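Local structure of threonine synthase (Brucella melitensis bv. 1, 4F4F) at residues A[255-258]-A[263-266]; A[375-380]-A[385-390]; A[397-402]-A[409-414]. The protein probably catalyses the conversion of O-phospho-L-homoserine and water to L-threonine and phosphate, the last step of threonine biosynthesis, with pyridoxal 5'-phosphate as cofactor. All coordinates share one frame; numbering follows the deposited sequence.

Interaction 1 (A[255-258]-A[263-266]); sequences FTVP and GDIF. With PLP (pyridoxal-5'-phosphate), chain C.
Strand 255-258 comes nearest to the first turn of helix 263-274, at residues 263-266, where the CA atoms of Val-257 and Ile-265 are 6.1 Å apart. Val-257 turns its two methyls to different neighbours. CG2 meets the flank of Ile-265, 3.8 Å from its CG1, while CG1, held anti to the backbone N (chi1 -179°), lies against the carboxylate, an unusually short 3.2 Å from CG of Asp-264. A compact beta-branched residue suits this place between a strand and a helix. Asp-264 works at the helix start. Its OD1, on the anti side, accepts from N of Ile-265 at 2.7 Å, which helps orient the carboxylate. The same OD1 is 2.7 Å from O1P of PLP, an approach that probably requires one of the two acid groups to carry a proton. The N of Asp-264 donates to O3P of PLP at 2.9 Å and joins the backbone N atoms of Gly-260, Asn-261 and Phe-262 in holding PLP. The strand and helix open a beta-alpha-beta unit that strand 278-285 completes, with Ile-265 packing on Ile-283. Strand 409-413 lies on the other edge of strand 253-258, and helix 236-245 contributes Tyr-239, which touches Val-257 and bonds to Asp-264 O.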
loop_
_atom_site.group_PDB
_atom_site.type_symbol
_atom_site.label_atom_id
_atom_site.label_comp_id
_atom_site.label_asym_id
_atom_site.label_seq_id
_atom_site.Cartn_x
_atom_site.Cartn_y
_atom_site.Cartn_z
ATOM N N PHE A 255 -7.590 4.746 -14.463
ATOM C CA PHE A 255 -7.544 4.788 -13.014
ATOM C C PHE A 255 -6.813 6.018 -12.496
ATOM O O PHE A 255 -5.745 6.378 -12.997
ATOM C CB PHE A 255 -6.844 3.567 -12.447
ATOM C CG PHE A 255 -7.551 2.262 -12.723
ATOM C CD1 PHE A 255 -7.356 1.588 -13.906
ATOM C CD2 PHE A 255 -8.387 1.710 -11.781
ATOM C CE1 PHE A 255 -7.968 0.378 -14.141
ATOM C CE2 PHE A 255 -9.034 0.510 -12.017
ATOM C CZ PHE A 255 -8.816 -0.151 -13.205
ATOM N N THR A 256 -7.356 6.604 -11.438
ATOM C CA THR A 256 -6.662 7.635 -10.698
ATOM C C THR A 256 -6.440 7.161 -9.276
ATOM O O THR A 256 -7.359 6.685 -8.614
ATOM C CB THR A 256 -7.463 8.966 -10.724
ATOM O OG1 THR A 256 -7.653 9.375 -12.079
ATOM C CG2 THR A 256 -6.739 10.101 -9.945
ATOM N N VAL A 257 -5.209 7.322 -8.800
ATOM C CA VAL A 257 -4.793 6.762 -7.541
ATOM C C VAL A 257 -4.209 7.826 -6.625
ATOM O O VAL A 257 -3.161 8.407 -6.971
ATOM C CB VAL A 257 -3.701 5.726 -7.781
ATOM C CG1 VAL A 257 -3.264 5.105 -6.448
ATOM C CG2 VAL A 257 -4.171 4.669 -8.768
ATOM N N PRO A 258 -4.852 8.079 -5.468
ATOM C CA PRO A 258 -4.220 8.950 -4.508
ATOM C C PRO A 258 -2.978 8.244 -4.012
ATOM O O PRO A 258 -3.067 7.117 -3.519
ATOM C CB PRO A 258 -5.301 9.155 -3.404
ATOM C CG PRO A 258 -6.539 8.474 -3.880
ATOM C CD PRO A 258 -6.102 7.498 -4.936
ATOM N N GLY A 263 3.191 2.279 -4.606
ATOM C CA GLY A 263 2.999 0.840 -4.672
ATOM C C GLY A 263 1.639 0.506 -5.258
ATOM O O GLY A 263 1.493 -0.415 -6.039
ATOM N N ASP A 264 0.655 1.299 -4.873
ATOM C CA ASP A 264 -0.716 1.174 -5.383
ATOM C C ASP A 264 -0.802 1.345 -6.893
ATOM O O ASP A 264 -1.199 0.426 -7.635
ATOM C CB ASP A 264 -1.698 2.137 -4.652
ATOM C CG ASP A 264 -1.196 3.603 -4.462
ATOM O OD1 ASP A 264 -0.253 4.175 -5.190
ATOM O OD2 ASP A 264 -1.853 4.240 -3.535
ATOM N N ILE A 265 -0.381 2.506 -7.366
ATOM C CA ILE A 265 -0.418 2.767 -8.789
ATOM C C ILE A 265 0.565 1.875 -9.550
ATOM O O ILE A 265 0.286 1.504 -10.703
ATOM C CB ILE A 265 -0.227 4.272 -9.121
ATOM C CG1 ILE A 265 -0.832 4.561 -10.495
ATOM C CG2 ILE A 265 1.238 4.685 -8.994
ATOM C CD1 ILE A 265 -0.752 6.029 -10.940
ATOM N N PHE A 266 1.680 1.511 -8.926
ATOM C CA PHE A 266 2.594 0.573 -9.599
ATOM C C PHE A 266 1.889 -0.766 -9.865
ATOM O O PHE A 266 2.105 -1.361 -10.896
ATOM C CB PHE A 266 3.957 0.391 -8.896
ATOM C CG PHE A 266 4.942 -0.377 -9.747
ATOM C CD1 PHE A 266 5.669 0.261 -10.714
ATOM C CD2 PHE A 266 5.064 -1.776 -9.616
ATOM C CE1 PHE A 266 6.532 -0.461 -11.572
ATOM C CE2 PHE A 266 5.915 -2.501 -10.444
ATOM C CZ PHE A 266 6.648 -1.838 -11.428
HETATM N N1 PLP C . -4.290 6.908 0.719
HETATM C C2 PLP C . -4.369 6.289 1.958
HETATM C C2A PLP C . -5.594 6.330 2.846
HETATM C C3 PLP C . -3.198 5.510 2.456
HETATM O O3 PLP C . -3.276 4.885 3.685
HETATM C C4 PLP C . -1.976 5.474 1.573
HETATM C C4A PLP C . -0.738 4.723 1.943
HETATM C C5 PLP C . -2.006 6.164 0.259
HETATM C C6 PLP C . -3.197 6.843 -0.094
HETATM C C5A PLP C . -0.775 6.079 -0.667
HETATM O O4P PLP C . -0.462 4.704 -1.142
HETATM P P PLP C . 0.897 4.247 -1.950
HETATM O O1P PLP C . 1.026 5.230 -3.104
HETATM O O2P PLP C . 1.991 4.376 -0.909
HETATM O O3P PLP C . 0.719 2.815 -2.407
#

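Interaction 2 (A[375-380]-A[385-390]); sequences ATIESV and GYLLDP
Val-380 and Leu-388 form the tight part of this contact, where the chain leaving helix 370-384 folds back along it. CD1 of Leu-388 lies 3.7 Å from CB of Val-380 and equally near its CG2, the two side chains crossing at about a right angle. Ile-377, one turn earlier, curls round the Leu-388 carbonyl: CG1 is 3.6 Å from Leu-388 O, with CG2 and CD1 close as well. A branched chain with a long arm suits this wrapping. CG1 of Ile-377 stands anti to the carbonyl carbon (chi1 -62°), and the extended chi2 (169°) carries CD1 on to Pro-390, 4.0 Å from its CA.

The other end is looser. Gly-385, with the positive phi (77°) that glycine tolerates well, turns the chain out of the helix at an exposed site. Tyr-386 is partly exposed; its side chain meets Val-380 CG1 with CB and the ring edge, while its carbonyl O lies closer still, and its hydroxyl bonds to Glu-107. Between Ile-377 O and the returning chain sits one water, donating to Ile-377 O at 2.8 Å and Tyr-386 O at 2.6 Å and accepting from Leu-388 N at 2.8 Å.

Polarity is thus settled unevenly. The water serves three backbone groups, whereas Leu-388 O is buried among aliphatic carbons without a partner, so the turn is held largely by apolar packing and this water before Asp-389 caps the next helix.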
loop_
_atom_site.group_PDB
_atom_site.type_symbol
_atom_site.label_atom_id
_atom_site.label_comp_id
_atom_site.label_asym_id
_atom_site.label_seq_id
_atom_site.Cartn_x
_atom_site.Cartn_y
_atom_site.Cartn_z
ATOM N N ALA A 375 -13.051 21.325 -0.906
ATOM C CA ALA A 375 -14.078 21.761 -1.840
ATOM C C ALA A 375 -14.662 20.526 -2.563
ATOM O O ALA A 375 -15.862 20.448 -2.760
ATOM C CB ALA A 375 -13.503 22.784 -2.832
ATOM N N THR A 376 -13.792 19.588 -2.940
ATOM C CA THR A 376 -14.200 18.330 -3.564
ATOM C C THR A 376 -15.059 17.484 -2.634
ATOM O O THR A 376 -16.123 16.990 -3.043
ATOM C CB THR A 376 -12.976 17.545 -4.022
ATOM O OG1 THR A 376 -12.135 18.415 -4.807
ATOM C CG2 THR A 376 -13.375 16.312 -4.841
ATOM N N ILE A 377 -14.677 17.354 -1.369
ATOM C CA ILE A 377 -15.555 16.608 -0.418
ATOM C C ILE A 377 -16.947 17.240 -0.379
ATOM O O ILE A 377 -17.959 16.566 -0.493
ATOM C CB ILE A 377 -14.983 16.513 1.026
ATOM C CG1 ILE A 377 -13.645 15.735 1.055
ATOM C CG2 ILE A 377 -16.016 15.870 1.952
ATOM C CD1 ILE A 377 -12.889 15.832 2.368
ATOM N N GLU A 378 -16.997 18.556 -0.235
ATOM C CA GLU A 378 -18.271 19.237 -0.110
ATOM C C GLU A 378 -19.120 19.127 -1.383
ATOM O O GLU A 378 -20.301 18.840 -1.277
ATOM C CB GLU A 378 -18.060 20.689 0.312
ATOM C CG GLU A 378 -19.318 21.343 0.853
ATOM C CD GLU A 378 -20.220 21.864 -0.235
ATOM O OE1 GLU A 378 -19.742 22.051 -1.380
ATOM O OE2 GLU A 378 -21.406 22.113 0.050
ATOM N N SER A 379 -18.524 19.294 -2.573
ATOM C CA SER A 379 -19.305 19.209 -3.816
ATOM C C SER A 379 -19.818 17.806 -4.090
ATOM O O SER A 379 -20.959 17.665 -4.467
ATOM C CB SER A 379 -18.585 19.732 -5.083
ATOM O OG SER A 379 -17.498 18.933 -5.415
ATOM N N VAL A 380 -18.980 16.791 -3.925
ATOM C CA VAL A 380 -19.432 15.403 -4.129
ATOM C C VAL A 380 -20.552 15.006 -3.136
ATOM O O VAL A 380 -21.523 14.343 -3.521
ATOM C CB VAL A 380 -18.271 14.399 -4.135
ATOM C CG1 VAL A 380 -18.786 12.985 -4.323
ATOM C CG2 VAL A 380 -17.294 14.725 -5.262
ATOM N N GLY A 385 -24.626 12.962 -2.774
ATOM C CA GLY A 385 -24.944 12.321 -1.504
ATOM C C GLY A 385 -23.834 11.389 -1.017
ATOM O O GLY A 385 -24.048 10.620 -0.100
ATOM N N TYR A 386 -22.663 11.466 -1.647
ATOM C CA TYR A 386 -21.551 10.590 -1.400
ATOM C C TYR A 386 -20.415 11.270 -0.624
ATOM O O TYR A 386 -19.931 12.328 -0.998
ATOM C CB TYR A 386 -21.025 9.982 -2.728
ATOM C CG TYR A 386 -19.992 8.930 -2.519
ATOM C CD1 TYR A 386 -20.350 7.625 -2.202
ATOM C CD2 TYR A 386 -18.639 9.226 -2.585
ATOM C CE1 TYR A 386 -19.403 6.644 -1.971
ATOM C CE2 TYR A 386 -17.681 8.247 -2.310
ATOM C CZ TYR A 386 -18.077 6.960 -2.016
ATOM O OH TYR A 386 -17.127 5.986 -1.761
ATOM N N LEU A 387 -19.985 10.633 0.468
ATOM C CA LEU A 387 -19.039 11.228 1.385
ATOM C C LEU A 387 -17.634 10.638 1.175
ATOM O O LEU A 387 -17.426 9.451 1.387
ATOM C CB LEU A 387 -19.477 10.968 2.817
ATOM C CG LEU A 387 -18.647 11.704 3.863
ATOM C CD1 LEU A 387 -18.752 13.233 3.734
ATOM C CD2 LEU A 387 -19.099 11.221 5.238
ATOM N N LEU A 388 -16.682 11.487 0.787
ATOM C CA LEU A 388 -15.277 11.109 0.625
ATOM C C LEU A 388 -14.407 11.513 1.827
ATOM O O LEU A 388 -14.573 12.585 2.422
ATOM C CB LEU A 388 -14.686 11.809 -0.608
ATOM C CG LEU A 388 -15.242 11.437 -1.978
ATOM C CD1 LEU A 388 -15.289 12.643 -2.911
ATOM C CD2 LEU A 388 -14.443 10.262 -2.571
ATOM N N ASP A 389 -13.421 10.673 2.113
ATOM C CA ASP A 389 -12.310 11.060 2.962
ATOM C C ASP A 389 -11.384 11.992 2.126
ATOM O O ASP A 389 -11.532 12.113 0.890
ATOM C CB ASP A 389 -11.577 9.814 3.523
ATOM C CG ASP A 389 -10.212 9.605 2.907
ATOM O OD1 ASP A 389 -9.212 9.894 3.579
ATOM O OD2 ASP A 389 -10.145 9.168 1.742
ATOM N N PRO A 390 -10.409 12.633 2.772
ATOM C CA PRO A 390 -9.543 13.578 2.032
ATOM C C PRO A 390 -8.609 12.944 0.988
ATOM O O PRO A 390 -8.486 13.478 -0.100
ATOM C CB PRO A 390 -8.737 14.272 3.130
ATOM C CG PRO A 390 -9.029 13.557 4.400
ATOM C CD PRO A 390 -10.245 12.732 4.231
HETATM O O HOH W 1 -17.791 13.765 -0.392
#

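Interaction 3 (A[397-402]-A[409-414]); sequences KVAREK and MVVLAT. With PLP (pyridoxal-5'-phosphate), chain C.
Thr-414 OG1 donates to N1 of PLP at 2.7 Å, the shortest polar bond here, made just where strand 409-413 ends. A threonine suits the place because its hydroxyl meets the ring nitrogen while its methyl, CG2, stays near the same edge of the pyridine.

Farther back along the strand the contact with helix 390-402 is apolar, and on the helix side Ala-399 alone makes it. Its CB stands toward the strand and touches both side chains there, which face the same way: CG2 of Val-411 at 3.7 Å and CG of Met-409 at 3.9 Å. The small methyl lets the helix lie close, with the CA atoms of Ala-399 and Val-411 6.9 Å apart. In Met-409 the bend at chi2 (59°) carries the sulfur toward Thr-256 of the adjacent strand, so that one flexible side chain serves both the helix and the sheet. On the partly exposed flank of the helix, Lys-397 NZ is held by two oxygens, Glu-401 OE1 in a salt bridge at 3.1 Å and Arg-367 O.

Apolar packing of the strand on helix 390-402 thus leads into a polar tip at the cofactor. A neutral hydroxyl donating to the pyridine nitrogen is consistent with that nitrogen carrying no proton, as in fold-type II PLP enzymes.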
loop_
_atom_site.group_PDB
_atom_site.type_symbol
_atom_site.label_atom_id
_atom_site.label_comp_id
_atom_site.label_asym_id
_atom_site.label_seq_id
_atom_site.Cartn_x
_atom_site.Cartn_y
_atom_site.Cartn_z
ATOM N N LYS A 397 -10.670 14.951 -7.352
ATOM C CA LYS A 397 -10.256 16.244 -7.895
ATOM C C LYS A 397 -9.302 16.082 -9.109
ATOM O O LYS A 397 -9.504 16.681 -10.192
ATOM C CB LYS A 397 -9.581 17.080 -6.798
ATOM C CG LYS A 397 -9.234 18.496 -7.208
ATOM C CD LYS A 397 -7.891 18.678 -7.876
ATOM C CE LYS A 397 -7.533 20.164 -7.936
ATOM N NZ LYS A 397 -6.182 20.401 -8.509
ATOM N N VAL A 398 -8.247 15.305 -8.911
ATOM C CA VAL A 398 -7.213 15.158 -9.941
ATOM C C VAL A 398 -7.755 14.373 -11.148
ATOM O O VAL A 398 -7.439 14.687 -12.305
ATOM C CB VAL A 398 -5.945 14.487 -9.350
ATOM C CG1 VAL A 398 -4.927 14.111 -10.437
ATOM C CG2 VAL A 398 -5.308 15.370 -8.284
ATOM N N ALA A 399 -8.550 13.326 -10.881
ATOM C CA ALA A 399 -9.195 12.547 -11.951
ATOM C C ALA A 399 -9.969 13.497 -12.863
ATOM O O ALA A 399 -9.856 13.411 -14.062
ATOM C CB ALA A 399 -10.134 11.506 -11.380
ATOM N N ARG A 400 -10.734 14.422 -12.292
ATOM C CA ARG A 400 -11.570 15.315 -13.097
ATOM C C ARG A 400 -10.751 16.352 -13.859
ATOM O O ARG A 400 -11.132 16.755 -14.934
ATOM C CB ARG A 400 -12.636 15.990 -12.226
ATOM C CG ARG A 400 -13.613 14.982 -11.654
ATOM C CD ARG A 400 -14.569 15.581 -10.640
ATOM N NE ARG A 400 -15.588 14.618 -10.241
ATOM C CZ ARG A 400 -16.636 14.873 -9.451
ATOM N NH1 ARG A 400 -16.819 16.059 -8.911
ATOM N NH2 ARG A 400 -17.519 13.925 -9.183
ATOM N N GLU A 401 -9.630 16.772 -13.294
ATOM C CA GLU A 401 -8.731 17.702 -13.956
ATOM C C GLU A 401 -7.932 17.050 -15.077
ATOM O O GLU A 401 -7.719 17.648 -16.117
ATOM C CB GLU A 401 -7.747 18.267 -12.920
ATOM C CG GLU A 401 -6.913 19.455 -13.405
ATOM C CD GLU A 401 -5.919 19.927 -12.354
ATOM O OE1 GLU A 401 -5.750 19.256 -11.322
ATOM O OE2 GLU A 401 -5.307 20.990 -12.555
ATOM N N LYS A 402 -7.466 15.820 -14.844
ATOM C CA LYS A 402 -6.500 15.200 -15.731
ATOM C C LYS A 402 -7.099 14.207 -16.696
ATOM O O LYS A 402 -6.414 13.793 -17.597
ATOM C CB LYS A 402 -5.430 14.473 -14.918
ATOM C CG LYS A 402 -4.589 15.379 -14.053
ATOM C CD LYS A 402 -3.637 16.184 -14.909
ATOM C CE LYS A 402 -3.586 17.602 -14.428
ATOM N NZ LYS A 402 -2.469 18.309 -15.081
ATOM N N MET A 409 -13.573 6.299 -15.911
ATOM C CA MET A 409 -12.587 6.602 -14.873
ATOM C C MET A 409 -12.981 5.950 -13.551
ATOM O O MET A 409 -14.103 6.140 -13.038
ATOM C CB MET A 409 -12.489 8.124 -14.688
ATOM C CG MET A 409 -11.465 8.561 -13.641
ATOM S SD MET A 409 -9.787 7.999 -14.003
ATOM C CE MET A 409 -9.362 9.129 -15.314
ATOM N N VAL A 410 -12.038 5.220 -12.984
ATOM C CA VAL A 410 -12.169 4.642 -11.693
ATOM C C VAL A 410 -11.194 5.360 -10.780
ATOM O O VAL A 410 -9.968 5.415 -11.060
ATOM C CB VAL A 410 -11.824 3.164 -11.747
ATOM C CG1 VAL A 410 -11.860 2.578 -10.335
ATOM C CG2 VAL A 410 -12.788 2.426 -12.701
ATOM N N VAL A 411 -11.726 5.957 -9.727
ATOM C CA VAL A 411 -10.917 6.661 -8.743
ATOM C C VAL A 411 -10.849 5.753 -7.522
ATOM O O VAL A 411 -11.869 5.348 -7.000
ATOM C CB VAL A 411 -11.570 7.998 -8.322
ATOM C CG1 VAL A 411 -10.699 8.743 -7.334
ATOM C CG2 VAL A 411 -11.880 8.875 -9.538
ATOM N N LEU A 412 -9.652 5.470 -7.067
ATOM C CA LEU A 412 -9.439 4.655 -5.869
ATOM C C LEU A 412 -9.736 5.471 -4.614
ATOM O O LEU A 412 -9.106 6.527 -4.363
ATOM C CB LEU A 412 -8.005 4.115 -5.822
ATOM C CG LEU A 412 -7.637 2.846 -6.586
ATOM C CD1 LEU A 412 -8.198 2.833 -7.997
ATOM C CD2 LEU A 412 -6.135 2.491 -6.502
ATOM N N ALA A 413 -10.713 4.993 -3.849
ATOM C CA ALA A 413 -11.003 5.521 -2.534
ATOM C C ALA A 413 -10.236 4.703 -1.482
ATOM O O ALA A 413 -10.577 3.579 -1.175
ATOM C CB ALA A 413 -12.513 5.543 -2.265
ATOM N N THR A 414 -9.199 5.313 -0.909
ATOM C CA THR A 414 -8.208 4.597 -0.145
ATOM C C THR A 414 -8.469 4.547 1.361
ATOM O O THR A 414 -7.775 3.837 2.052
ATOM C CB THR A 414 -6.808 5.211 -0.394
ATOM O OG1 THR A 414 -6.868 6.620 -0.188
ATOM C CG2 THR A 414 -6.343 4.993 -1.854
HETATM N N1 PLP C . -4.290 6.908 0.719
HETATM C C2 PLP C . -4.369 6.289 1.958
HETATM C C2A PLP C . -5.594 6.330 2.846
HETATM C C3 PLP C . -3.198 5.510 2.456
HETATM O O3 PLP C . -3.276 4.885 3.685
HETATM C C4 PLP C . -1.976 5.474 1.573
HETATM C C4A PLP C . -0.738 4.723 1.943
HETATM C C5 PLP C . -2.006 6.164 0.259
HETATM C C6 PLP C . -3.197 6.843 -0.094
HETATM C C5A PLP C . -0.775 6.079 -0.667
HETATM O O4P PLP C . -0.462 4.704 -1.142
HETATM P P PLP C . 0.897 4.247 -1.950
HETATM O O1P PLP C . 1.026 5.230 -3.104
HETATM O O2P PLP C . 1.991 4.376 -0.909
HETATM O O3P PLP C . 0.719 2.815 -2.407
#

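Interactions 1 and 3 hold different parts of one cofactor, the phosphate side at 255-258/263-266 and the pyridine nitrogen at the end of 397-402/409-414. Their centres are about 10 Å apart, and their strands are neighbours in one sheet, with Thr-256 N to Val-410 O at 2.9 Å and Thr-256 O to Leu-412 N at 3.0 Å as probable hydrogen bonds. Interaction 2 lies farther out, its centre about 12 Å from that of interaction 3, which it touches where Thr-376 OG1 packs 3.5 Å from Lys-397 CB. Even so, its 385-390 segment runs inward, and the Asp-389 side chain comes within about 5 Å of PLP, although the centres of interactions 1 and 2 are about 20 Å apart.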